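PDB 1YGP: yeast glycogen phosphorylase from Saccharomyces cerevisiae, which is a carbohydrate phosphorylase of the GT-B fold that carries pyridoxal-5'-phosphate and assembles from two copies of the same chain. Local coordinates for residues E225-V230 with L258-D263; G234-P239 with L424-E429; D599-M604 with L833-F838; I623-A628 with K645-V650. All coordinates share one frame; numbering follows the deposited sequence.

Contact 1: E225-V230 with L258-D263; sequences EVQIPV and LAVAYD
Ile228 and Ala259 form the hydrogen-bonded pair at the middle of this strand pairing. Ile228 N donates to Ala259 O at 2.8 Å, and Ala259 N returns to Ile228 O at 2.7 Å. A further bond, from Ala261 N to Val226 O at 3.3 Å, is weak. The non-hydrogen-bonded pair Gln227 with Val260 lies between these bonds, and Pro229 with Leu258 on the far side of the Ile228-Ala259 pair; CA-H...O contacts such as Gln227 CA to Ala259 O fill in. Pro229, which has no N-H, sits where the pairing asks for none.

The pieces 226-230 and 258-263 run at 154°; their strands, 221-232 and 255-267, belong with 274-284 to the antiparallel run that extends the mixed sheet in the N-terminal half of this GT-B protein, 221-232 being outermost within the chain.

The apolar contacts divide between the two faces. On one, CB of Ile228 meets CB of Ala259 at 4.1 Å, and helix 322-350 covers both residues. On the other, Gln227 runs beside Val260, its CG, anti to the carbonyl carbon (chi1 -69°), 3.6 Å from Val260 CG2. Gln227 OE1 comes near Leu258 CD1, while NE2 bonds to Asn224 O. The side chains of Leu258 and Pro229 cross obliquely, Leu258 CD2 lying 3.9 Å from Pro229 CG.

Contact 2: G234-P239 with L424-E429; sequences GYVDRP and LPRHLE
Val236 carries the apolar part of this contact, its CG2 methyl lying against the first turn of helix 425-445. That one carbon is 4.0 Å from Pro425 CB and 3.7 Å from Arg426 CB. The other branch, CG1, is set anti to the backbone N (chi1 -166°) and comes to 3.9 Å from Arg426 CD, the two side chains crossing at about a right angle. Further toward the helix start, the ring of Pro425 meets backbone instead: its CG lies 3.4 Å from Gly234 O. Gly234 has a positive phi of 99°, a conformation in which a CB would jam against the preceding carbonyl oxygen.

The salt bridge of this contact lies within the helix segment, between Arg426 NH1 and Glu429 OE1 at 2.8 Å; outside the two segments, Arg426 NH2 is taken by Asp383 and Thr245 O. Glu429 and Val236 reach toward each other tip to tip, OE2 standing 3.5 Å from the valine CG2.

In the fold, strand 235-237 pairs with strand 250-252 in a small antiparallel sheet, here laid against the N-terminal end of the long helix 425-445, which opens with Leu428 N bonded to Leu424 O. No hydrogen bond spans the two segments. Their association therefore rests on van der Waals contact, with a methyl group set against a carboxylate whose charge is probably offset in part by Arg426, which Asp383 shares.

Contact 3: D599-M604 with L833-F838; sequences DTLFDM and LVDQEF
The ring of Phe838 takes Leu601 on one face: CD1 lies 3.7 Å from the ring centroid and 19° off the normal, a CH-pi contact offset slightly toward the rim at CG. At the edge, near the ring plane, stands the backbone oxygen of Asp599, 3.9 Å from Phe838 CE2. Outside the two segments, Trp845 meets Phe838 edge-to-face and Arg842 makes a cation-pi contact with it.

Phe838 CG is anti to the backbone N (chi1 173°), 3.5 Å from Leu601 CD1. The Leu601 backbone also lies against the ring: Leu601 N is 3.6 Å from Phe838 CE2, and Leu601 CB 3.8 Å from Phe838 CD2.

Strand 601-606 belongs to the interior of the six-stranded parallel sheet, whose order 3-2-1-4-5-6 is that of a Rossmann fold, as in the C-terminal half of GT-B enzymes. Segment 833-838 of helix 820-840 runs at 144° to 601-604.

The second branch of Leu601 serves the preceding helical turn. CD2 touches Val834 CG1 at 3.9 Å, with the two side chains crossing at about a right angle. Trp845 of helix 842-856 packs on both Leu601 and Val834, while Lys649 of the neighbouring strand also touches the leucine.

Contact 4: I623-A628 with K645-V650; sequences IYRYLA and KYPRKV
Arg625 leaves its helix and threads its side chain between Tyr646 and Lys649. From CB, CG lies anti to the backbone N (chi1 176°) and passes 3.7 Å from Tyr646 CD1. The chain bends at chi3, and NE runs on near the same ring carbon. At CZ the guanidinium is packed on both faces: Lys649 CD lies over its centre, 3.9 Å from CZ, while Tyr646 CB covers the opposite face, nearer the rim. NH1 makes the main polar bond, to Pro647 O at 2.8 Å and 163°. The oxygen lies close to the guanidinium plane, while NH1 stands above the plane of the carbonyl. NH2 adds a weak bond to that same oxygen at 3.4 Å and forms a salt bridge with Asp835 of helix 820-840.

The setting is a beta-alpha-beta crossover of the Rossmann-like sheet: strand 601-606 leads through helix 615-634, and then the short helix 639-645, into the adjacent parallel strand 649-654. Arg625 thus ties the connecting helix to the approach of the strand that follows it.

Tyr646 runs past Arg625 in the opposite direction, its ring plane 63° from the guanidinium. Its far end reaches one helical turn on, where Ala628 CB lies 3.6 Å from CZ and 3.3 Å from OH. The tip of Lys649 brings a like charge, NZ standing 4.0 Å from Arg625 NH2; Asp835, together with Asp603 through a long, weak ion pair with the lysine, probably offsets the repulsion.

How the contacts relate
Contacts 1 and 2 lie on one side of the chain's centre, contacts 3 and 4 on the other, with contacts 1 and 3 centred about 53 Å apart. Chemistry follows place. Contact 1, at a sheet margin, is backbone pairing; contact 2, on the surface, has no hydrogen bond across it, though its strand follows that of contact 1 in sequence. Contact 3 is buried and apolar, whereas partly buried contact 4 turns on a guanidinium. These last two, centred about 11 Å apart, share one parallel sheet: Leu601 O probably accepts from Val650 N, and the salt bridge noted for contact 4 reaches the helix of contact 3.

Contact 1: E225-V230 with L258-D263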
# COMPACT_ATOMS: atom_id res chain seq x y z
N GLU A 225 14.27 -1.06 -6.71
CA GLU A 225 15.42 -1.23 -7.58
C GLU A 225 15.51 -2.65 -8.14
O GLU A 225 15.84 -2.86 -9.30
CB GLU A 225 16.69 -0.94 -6.80
CG GLU A 225 16.86 0.44 -6.19
CD GLU A 225 16.23 0.61 -4.82
OE1 GLU A 225 15.06 0.98 -4.72
OE2 GLU A 225 16.91 0.37 -3.83
N VAL A 226 15.22 -3.68 -7.36
CA VAL A 226 15.33 -5.06 -7.80
C VAL A 226 14.01 -5.44 -8.42
O VAL A 226 13.06 -5.71 -7.69
CB VAL A 226 15.66 -5.93 -6.55
CG1 VAL A 226 15.72 -7.40 -6.89
CG2 VAL A 226 17.05 -5.57 -6.05
N GLN A 227 13.91 -5.41 -9.75
CA GLN A 227 12.73 -5.88 -10.49
C GLN A 227 13.07 -6.99 -11.48
O GLN A 227 13.61 -6.69 -12.55
CB GLN A 227 12.12 -4.74 -11.26
CG GLN A 227 11.51 -3.73 -10.33
CD GLN A 227 10.89 -2.56 -11.06
OE1 GLN A 227 10.46 -2.64 -12.21
NE2 GLN A 227 10.84 -1.41 -10.43
N ILE A 228 12.82 -8.27 -11.22
CA ILE A 228 13.13 -9.38 -12.13
C ILE A 228 11.95 -9.59 -13.08
O ILE A 228 10.84 -9.65 -12.56
CB ILE A 228 13.33 -10.73 -11.36
CG1 ILE A 228 14.20 -10.65 -10.09
CG2 ILE A 228 14.01 -11.65 -12.34
CD1 ILE A 228 15.68 -10.30 -10.30
N PRO A 229 12.01 -9.66 -14.42
CA PRO A 229 10.94 -10.19 -15.31
C PRO A 229 10.78 -11.71 -15.25
O PRO A 229 11.77 -12.45 -15.14
CB PRO A 229 11.32 -9.73 -16.69
CG PRO A 229 12.18 -8.52 -16.42
CD PRO A 229 13.02 -8.97 -15.23
N VAL A 230 9.56 -12.22 -15.32
CA VAL A 230 9.26 -13.64 -15.19
C VAL A 230 8.28 -13.90 -16.32
O VAL A 230 7.39 -13.08 -16.56
CB VAL A 230 8.62 -13.91 -13.80
CG1 VAL A 230 8.03 -15.30 -13.74
CG2 VAL A 230 9.69 -13.85 -12.72
N LEU A 258 6.42 -8.83 -13.27
CA LEU A 258 7.64 -8.35 -12.66
C LEU A 258 7.69 -8.78 -11.23
O LEU A 258 6.64 -8.75 -10.58
CB LEU A 258 7.75 -6.86 -12.67
CG LEU A 258 8.02 -6.18 -13.98
CD1 LEU A 258 8.29 -4.73 -13.69
CD2 LEU A 258 9.24 -6.76 -14.66
N ALA A 259 8.86 -9.14 -10.73
CA ALA A 259 9.02 -9.55 -9.35
C ALA A 259 9.79 -8.41 -8.70
O ALA A 259 10.88 -8.06 -9.15
CB ALA A 259 9.81 -10.82 -9.28
N VAL A 260 9.23 -7.76 -7.69
CA VAL A 260 9.91 -6.68 -7.02
C VAL A 260 10.19 -7.26 -5.64
O VAL A 260 9.29 -7.87 -5.04
CB VAL A 260 8.95 -5.48 -6.98
CG1 VAL A 260 9.47 -4.34 -6.11
CG2 VAL A 260 8.79 -4.99 -8.41
N ALA A 261 11.43 -7.12 -5.17
CA ALA A 261 11.85 -7.63 -3.87
C ALA A 261 11.52 -6.71 -2.71
O ALA A 261 11.45 -5.47 -2.87
CB ALA A 261 13.34 -7.84 -3.83
N TYR A 262 11.28 -7.33 -1.55
CA TYR A 262 11.07 -6.67 -0.28
C TYR A 262 11.97 -7.41 0.70
O TYR A 262 11.94 -8.65 0.80
CB TYR A 262 9.63 -6.79 0.18
CG TYR A 262 8.66 -5.86 -0.53
CD1 TYR A 262 8.33 -6.11 -1.87
CD2 TYR A 262 8.10 -4.77 0.13
CE1 TYR A 262 7.45 -5.28 -2.55
CE2 TYR A 262 7.21 -3.92 -0.55
CZ TYR A 262 6.89 -4.19 -1.89
OH TYR A 262 6.02 -3.39 -2.59
N ASP A 263 12.85 -6.69 1.37
CA ASP A 263 13.77 -7.23 2.33
C ASP A 263 13.35 -7.11 3.78
O ASP A 263 13.01 -6.05 4.31
CB ASP A 263 15.10 -6.56 2.10
CG ASP A 263 15.87 -7.10 0.91
OD1 ASP A 263 15.63 -8.23 0.49
OD2 ASP A 263 16.74 -6.42 0.39

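Contact 2: G234-P239 with L424-E429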
# COMPACT_ATOMS: atom_id res chain seq x y z
N GLY A 234 3.98 -19.26 -24.05
CA GLY A 234 4.93 -19.02 -25.11
C GLY A 234 5.30 -20.28 -25.84
O GLY A 234 4.61 -21.29 -25.76
N TYR A 235 6.39 -20.21 -26.57
CA TYR A 235 6.85 -21.34 -27.32
C TYR A 235 8.35 -21.37 -27.31
O TYR A 235 9.01 -20.35 -27.05
CB TYR A 235 6.35 -21.27 -28.75
CG TYR A 235 6.57 -20.02 -29.57
CD1 TYR A 235 5.82 -18.88 -29.31
CD2 TYR A 235 7.47 -20.05 -30.64
CE1 TYR A 235 5.95 -17.77 -30.12
CE2 TYR A 235 7.61 -18.94 -31.46
CZ TYR A 235 6.84 -17.80 -31.20
OH TYR A 235 6.93 -16.70 -32.05
N VAL A 236 8.86 -22.57 -27.55
CA VAL A 236 10.29 -22.73 -27.67
C VAL A 236 10.41 -22.83 -29.17
O VAL A 236 9.54 -23.36 -29.87
CB VAL A 236 10.84 -24.02 -27.06
CG1 VAL A 236 12.34 -23.88 -26.95
CG2 VAL A 236 10.28 -24.27 -25.68
N ASP A 237 11.50 -22.24 -29.61
CA ASP A 237 11.88 -22.21 -30.99
C ASP A 237 13.34 -22.58 -30.84
O ASP A 237 14.04 -22.12 -29.92
CB ASP A 237 11.71 -20.80 -31.51
CG ASP A 237 12.19 -20.55 -32.93
OD1 ASP A 237 13.41 -20.54 -33.16
OD2 ASP A 237 11.35 -20.35 -33.80
N ARG A 238 13.77 -23.52 -31.65
CA ARG A 238 15.17 -23.87 -31.67
C ARG A 238 15.78 -23.08 -32.83
O ARG A 238 16.33 -22.01 -32.52
CB ARG A 238 15.31 -25.39 -31.88
N PRO A 239 15.72 -23.42 -34.13
CA PRO A 239 14.54 -23.30 -35.00
C PRO A 239 13.29 -24.07 -34.54
O PRO A 239 12.32 -23.43 -34.16
CB PRO A 239 15.06 -23.74 -36.37
CG PRO A 239 16.54 -23.44 -36.32
CD PRO A 239 16.88 -23.87 -34.90
N LEU A 424 4.58 -23.81 -19.15
CA LEU A 424 6.03 -23.83 -19.12
C LEU A 424 6.60 -24.74 -20.21
O LEU A 424 7.13 -25.82 -19.89
CB LEU A 424 6.42 -24.26 -17.66
CG LEU A 424 5.93 -23.39 -16.46
CD1 LEU A 424 6.49 -23.87 -15.15
CD2 LEU A 424 6.41 -21.97 -16.63
N PRO A 425 6.58 -24.38 -21.52
CA PRO A 425 7.00 -25.25 -22.61
C PRO A 425 8.44 -25.76 -22.58
O PRO A 425 8.70 -26.95 -22.71
CB PRO A 425 6.67 -24.46 -23.86
CG PRO A 425 6.40 -23.04 -23.44
CD PRO A 425 5.82 -23.25 -22.06
N ARG A 426 9.43 -24.90 -22.33
CA ARG A 426 10.83 -25.33 -22.28
C ARG A 426 11.13 -26.17 -21.05
O ARG A 426 11.92 -27.12 -21.10
CB ARG A 426 11.73 -24.09 -22.29
CG ARG A 426 13.23 -24.34 -22.23
CD ARG A 426 13.65 -25.08 -23.49
NE ARG A 426 15.09 -25.13 -23.69
CZ ARG A 426 15.71 -26.28 -23.87
NH1 ARG A 426 15.05 -27.43 -23.89
NH2 ARG A 426 17.02 -26.28 -24.07
N HIS A 427 10.49 -25.88 -19.91
CA HIS A 427 10.76 -26.62 -18.68
C HIS A 427 10.17 -28.00 -18.83
O HIS A 427 10.71 -28.92 -18.22
CB HIS A 427 10.15 -25.95 -17.46
CG HIS A 427 10.73 -24.58 -17.16
ND1 HIS A 427 11.76 -24.30 -16.39
CD2 HIS A 427 10.26 -23.37 -17.66
CE1 HIS A 427 11.93 -23.00 -16.38
NE2 HIS A 427 11.03 -22.45 -17.15
N LEU A 428 9.11 -28.22 -19.63
CA LEU A 428 8.69 -29.58 -19.94
C LEU A 428 9.75 -30.33 -20.76
O LEU A 428 10.03 -31.51 -20.54
CB LEU A 428 7.42 -29.62 -20.78
CG LEU A 428 6.38 -30.65 -20.39
CD1 LEU A 428 5.50 -30.80 -21.59
CD2 LEU A 428 6.93 -32.02 -20.07
N GLU A 429 10.36 -29.67 -21.74
CA GLU A 429 11.39 -30.27 -22.57
C GLU A 429 12.52 -30.77 -21.68
O GLU A 429 12.91 -31.94 -21.74
CB GLU A 429 11.93 -29.24 -23.54
CG GLU A 429 11.01 -28.77 -24.65
CD GLU A 429 11.68 -27.89 -25.71
OE1 GLU A 429 12.87 -27.56 -25.61
OE2 GLU A 429 11.00 -27.53 -26.68

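Contact 3: D599-M604 with L833-F838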
# COMPACT_ATOMS: atom_id res chain seq x y z
N ASP A 599 -6.02 -25.65 40.63
CA ASP A 599 -6.48 -27.01 40.61
C ASP A 599 -7.28 -27.23 39.32
O ASP A 599 -7.94 -28.26 39.17
CB ASP A 599 -7.31 -27.23 41.87
CG ASP A 599 -7.79 -28.66 42.11
OD1 ASP A 599 -6.96 -29.57 42.22
OD2 ASP A 599 -9.01 -28.85 42.16
N THR A 600 -7.21 -26.32 38.35
CA THR A 600 -7.92 -26.51 37.10
C THR A 600 -6.92 -27.02 36.08
O THR A 600 -5.95 -26.32 35.77
CB THR A 600 -8.51 -25.19 36.61
OG1 THR A 600 -9.29 -24.61 37.64
CG2 THR A 600 -9.40 -25.43 35.42
N LEU A 601 -7.07 -28.23 35.53
CA LEU A 601 -6.14 -28.71 34.52
C LEU A 601 -6.54 -28.08 33.20
O LEU A 601 -7.69 -28.15 32.76
CB LEU A 601 -6.19 -30.24 34.34
CG LEU A 601 -5.29 -30.88 33.28
CD1 LEU A 601 -3.93 -31.22 33.85
CD2 LEU A 601 -5.91 -32.18 32.82
N PHE A 602 -5.56 -27.40 32.62
CA PHE A 602 -5.72 -26.84 31.30
C PHE A 602 -5.21 -27.88 30.31
O PHE A 602 -4.05 -28.30 30.29
CB PHE A 602 -4.93 -25.54 31.28
CG PHE A 602 -5.70 -24.35 31.86
CD1 PHE A 602 -6.50 -24.46 33.01
CD2 PHE A 602 -5.60 -23.10 31.24
CE1 PHE A 602 -7.17 -23.35 33.51
CE2 PHE A 602 -6.28 -22.00 31.75
CZ PHE A 602 -7.06 -22.12 32.88
N ASP A 603 -6.13 -28.36 29.50
CA ASP A 603 -5.87 -29.41 28.56
C ASP A 603 -6.10 -28.85 27.16
O ASP A 603 -7.28 -28.66 26.79
CB ASP A 603 -6.83 -30.53 28.94
CG ASP A 603 -6.86 -31.80 28.11
OD1 ASP A 603 -6.02 -32.00 27.23
OD2 ASP A 603 -7.76 -32.60 28.37
N MET A 604 -5.05 -28.59 26.35
CA MET A 604 -5.26 -28.03 25.02
C MET A 604 -4.91 -28.88 23.81
O MET A 604 -3.98 -29.68 23.86
CB MET A 604 -4.50 -26.70 24.82
CG MET A 604 -3.24 -26.34 25.55
SD MET A 604 -3.55 -25.68 27.22
CE MET A 604 -3.33 -23.94 27.04
N LEU A 833 -5.81 -41.48 34.51
CA LEU A 833 -4.46 -41.33 35.04
C LEU A 833 -4.02 -39.88 35.19
O LEU A 833 -3.67 -39.46 36.29
CB LEU A 833 -3.47 -42.05 34.15
CG LEU A 833 -3.34 -43.52 34.46
CD1 LEU A 833 -2.88 -44.31 33.25
CD2 LEU A 833 -2.39 -43.64 35.63
N VAL A 834 -4.09 -39.11 34.10
CA VAL A 834 -3.71 -37.70 34.08
C VAL A 834 -4.38 -36.97 35.24
O VAL A 834 -3.71 -36.34 36.07
CB VAL A 834 -4.13 -37.06 32.70
CG1 VAL A 834 -4.03 -35.54 32.70
CG2 VAL A 834 -3.15 -37.48 31.64
N ASP A 835 -5.70 -37.14 35.32
CA ASP A 835 -6.48 -36.46 36.31
C ASP A 835 -6.03 -36.73 37.73
O ASP A 835 -5.93 -35.78 38.53
CB ASP A 835 -7.94 -36.85 36.20
CG ASP A 835 -8.70 -36.11 35.11
OD1 ASP A 835 -8.69 -34.87 35.10
OD2 ASP A 835 -9.33 -36.78 34.29
N GLN A 836 -5.72 -37.99 38.04
CA GLN A 836 -5.31 -38.31 39.39
C GLN A 836 -3.94 -37.75 39.67
O GLN A 836 -3.74 -37.10 40.70
CB GLN A 836 -5.27 -39.81 39.61
N GLU A 837 -3.01 -37.93 38.72
CA GLU A 837 -1.64 -37.43 38.79
C GLU A 837 -1.63 -35.95 39.13
O GLU A 837 -1.16 -35.58 40.19
CB GLU A 837 -0.97 -37.63 37.46
CG GLU A 837 -0.21 -38.92 37.26
CD GLU A 837 1.19 -38.77 37.81
OE1 GLU A 837 1.99 -38.11 37.16
OE2 GLU A 837 1.47 -39.29 38.88
N PHE A 838 -2.24 -35.13 38.28
CA PHE A 838 -2.25 -33.69 38.42
C PHE A 838 -2.93 -33.19 39.68
O PHE A 838 -2.37 -32.39 40.42
CB PHE A 838 -2.92 -33.05 37.17
CG PHE A 838 -3.14 -31.54 37.25
CD1 PHE A 838 -2.10 -30.66 37.00
CD2 PHE A 838 -4.40 -31.03 37.60
CE1 PHE A 838 -2.32 -29.29 37.10
CE2 PHE A 838 -4.61 -29.66 37.70
CZ PHE A 838 -3.57 -28.78 37.45

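Contact 4: I623-A628 with K645-V650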
# COMPACT_ATOMS: atom_id res chain seq x y z
N ILE A 623 -17.57 -35.00 25.69
CA ILE A 623 -18.97 -35.36 25.85
C ILE A 623 -19.08 -36.57 26.76
O ILE A 623 -19.86 -36.46 27.71
CB ILE A 623 -19.64 -35.67 24.51
CG1 ILE A 623 -19.60 -34.46 23.58
CG2 ILE A 623 -21.10 -36.02 24.77
CD1 ILE A 623 -20.10 -34.78 22.16
N TYR A 624 -18.31 -37.65 26.58
CA TYR A 624 -18.36 -38.81 27.47
C TYR A 624 -18.25 -38.39 28.93
O TYR A 624 -19.14 -38.72 29.72
CB TYR A 624 -17.23 -39.83 27.17
CG TYR A 624 -17.15 -40.92 28.24
CD1 TYR A 624 -18.06 -41.98 28.25
CD2 TYR A 624 -16.22 -40.79 29.29
CE1 TYR A 624 -18.04 -42.89 29.30
CE2 TYR A 624 -16.20 -41.69 30.34
CZ TYR A 624 -17.12 -42.74 30.34
OH TYR A 624 -17.09 -43.65 31.39
N ARG A 625 -17.19 -37.68 29.31
CA ARG A 625 -17.02 -37.26 30.68
C ARG A 625 -18.26 -36.48 31.10
O ARG A 625 -18.86 -36.89 32.09
CB ARG A 625 -15.77 -36.38 30.78
CG ARG A 625 -15.56 -35.80 32.18
CD ARG A 625 -14.47 -34.75 32.17
NE ARG A 625 -13.22 -35.23 32.73
CZ ARG A 625 -12.71 -34.62 33.81
NH1 ARG A 625 -13.35 -33.58 34.39
NH2 ARG A 625 -11.53 -35.00 34.28
N TYR A 626 -18.72 -35.48 30.35
CA TYR A 626 -19.91 -34.70 30.70
C TYR A 626 -21.14 -35.57 30.97
O TYR A 626 -21.85 -35.41 31.98
CB TYR A 626 -20.22 -33.72 29.58
CG TYR A 626 -21.45 -32.87 29.84
CD1 TYR A 626 -21.45 -31.95 30.89
CD2 TYR A 626 -22.56 -32.98 28.99
CE1 TYR A 626 -22.56 -31.13 31.10
CE2 TYR A 626 -23.67 -32.16 29.19
CZ TYR A 626 -23.67 -31.23 30.24
OH TYR A 626 -24.75 -30.39 30.43
N LEU A 627 -21.40 -36.52 30.08
CA LEU A 627 -22.51 -37.45 30.24
C LEU A 627 -22.37 -38.29 31.51
O LEU A 627 -23.35 -38.50 32.24
CB LEU A 627 -22.57 -38.33 29.00
CG LEU A 627 -23.79 -38.20 28.10
CD1 LEU A 627 -24.38 -36.79 28.09
CD2 LEU A 627 -23.33 -38.65 26.73
N ALA A 628 -21.16 -38.70 31.82
CA ALA A 628 -20.89 -39.45 33.02
C ALA A 628 -21.12 -38.58 34.26
O ALA A 628 -21.75 -39.01 35.23
CB ALA A 628 -19.46 -39.93 32.97
N LYS A 645 -14.31 -37.80 41.24
CA LYS A 645 -14.06 -38.68 40.11
C LYS A 645 -13.67 -37.97 38.81
O LYS A 645 -12.89 -38.50 38.02
CB LYS A 645 -15.29 -39.53 39.80
CG LYS A 645 -15.21 -40.90 40.46
CD LYS A 645 -15.93 -41.94 39.60
CE LYS A 645 -15.34 -42.10 38.18
NZ LYS A 645 -13.96 -42.57 38.15
N TYR A 646 -14.26 -36.81 38.53
CA TYR A 646 -14.01 -36.07 37.31
C TYR A 646 -13.64 -34.69 37.80
O TYR A 646 -14.51 -33.84 38.02
CB TYR A 646 -15.27 -35.99 36.43
CG TYR A 646 -15.79 -37.34 36.00
CD1 TYR A 646 -15.07 -38.08 35.07
CD2 TYR A 646 -16.96 -37.86 36.56
CE1 TYR A 646 -15.50 -39.35 34.70
CE2 TYR A 646 -17.40 -39.14 36.20
CZ TYR A 646 -16.66 -39.88 35.27
OH TYR A 646 -17.07 -41.15 34.91
N PRO A 647 -12.38 -34.39 38.05
CA PRO A 647 -11.99 -33.10 38.59
C PRO A 647 -11.92 -31.99 37.53
O PRO A 647 -11.78 -32.26 36.33
CB PRO A 647 -10.68 -33.43 39.28
CG PRO A 647 -10.54 -34.94 39.25
CD PRO A 647 -11.25 -35.30 37.97
N ARG A 648 -11.90 -30.75 38.05
CA ARG A 648 -11.85 -29.48 37.33
C ARG A 648 -10.81 -29.35 36.21
O ARG A 648 -9.59 -29.39 36.43
CB ARG A 648 -11.67 -28.43 38.41
CG ARG A 648 -11.87 -27.00 37.97
CD ARG A 648 -12.10 -26.09 39.16
NE ARG A 648 -13.51 -26.00 39.51
CZ ARG A 648 -14.04 -26.57 40.60
NH1 ARG A 648 -13.30 -27.28 41.46
NH2 ARG A 648 -15.35 -26.43 40.81
N LYS A 649 -11.36 -29.14 35.00
CA LYS A 649 -10.63 -29.17 33.74
C LYS A 649 -11.18 -28.07 32.84
O LYS A 649 -12.32 -27.63 33.00
CB LYS A 649 -10.87 -30.53 33.10
CG LYS A 649 -9.99 -31.05 31.97
CD LYS A 649 -10.76 -32.22 31.39
CE LYS A 649 -9.92 -33.19 30.53
NZ LYS A 649 -9.00 -34.03 31.29
N VAL A 650 -10.36 -27.60 31.90
CA VAL A 650 -10.73 -26.66 30.86
C VAL A 650 -10.09 -27.25 29.61
O VAL A 650 -8.86 -27.44 29.56
CB VAL A 650 -10.13 -25.23 31.04
CG1 VAL A 650 -10.56 -24.37 29.87
CG2 VAL A 650 -10.65 -24.55 32.27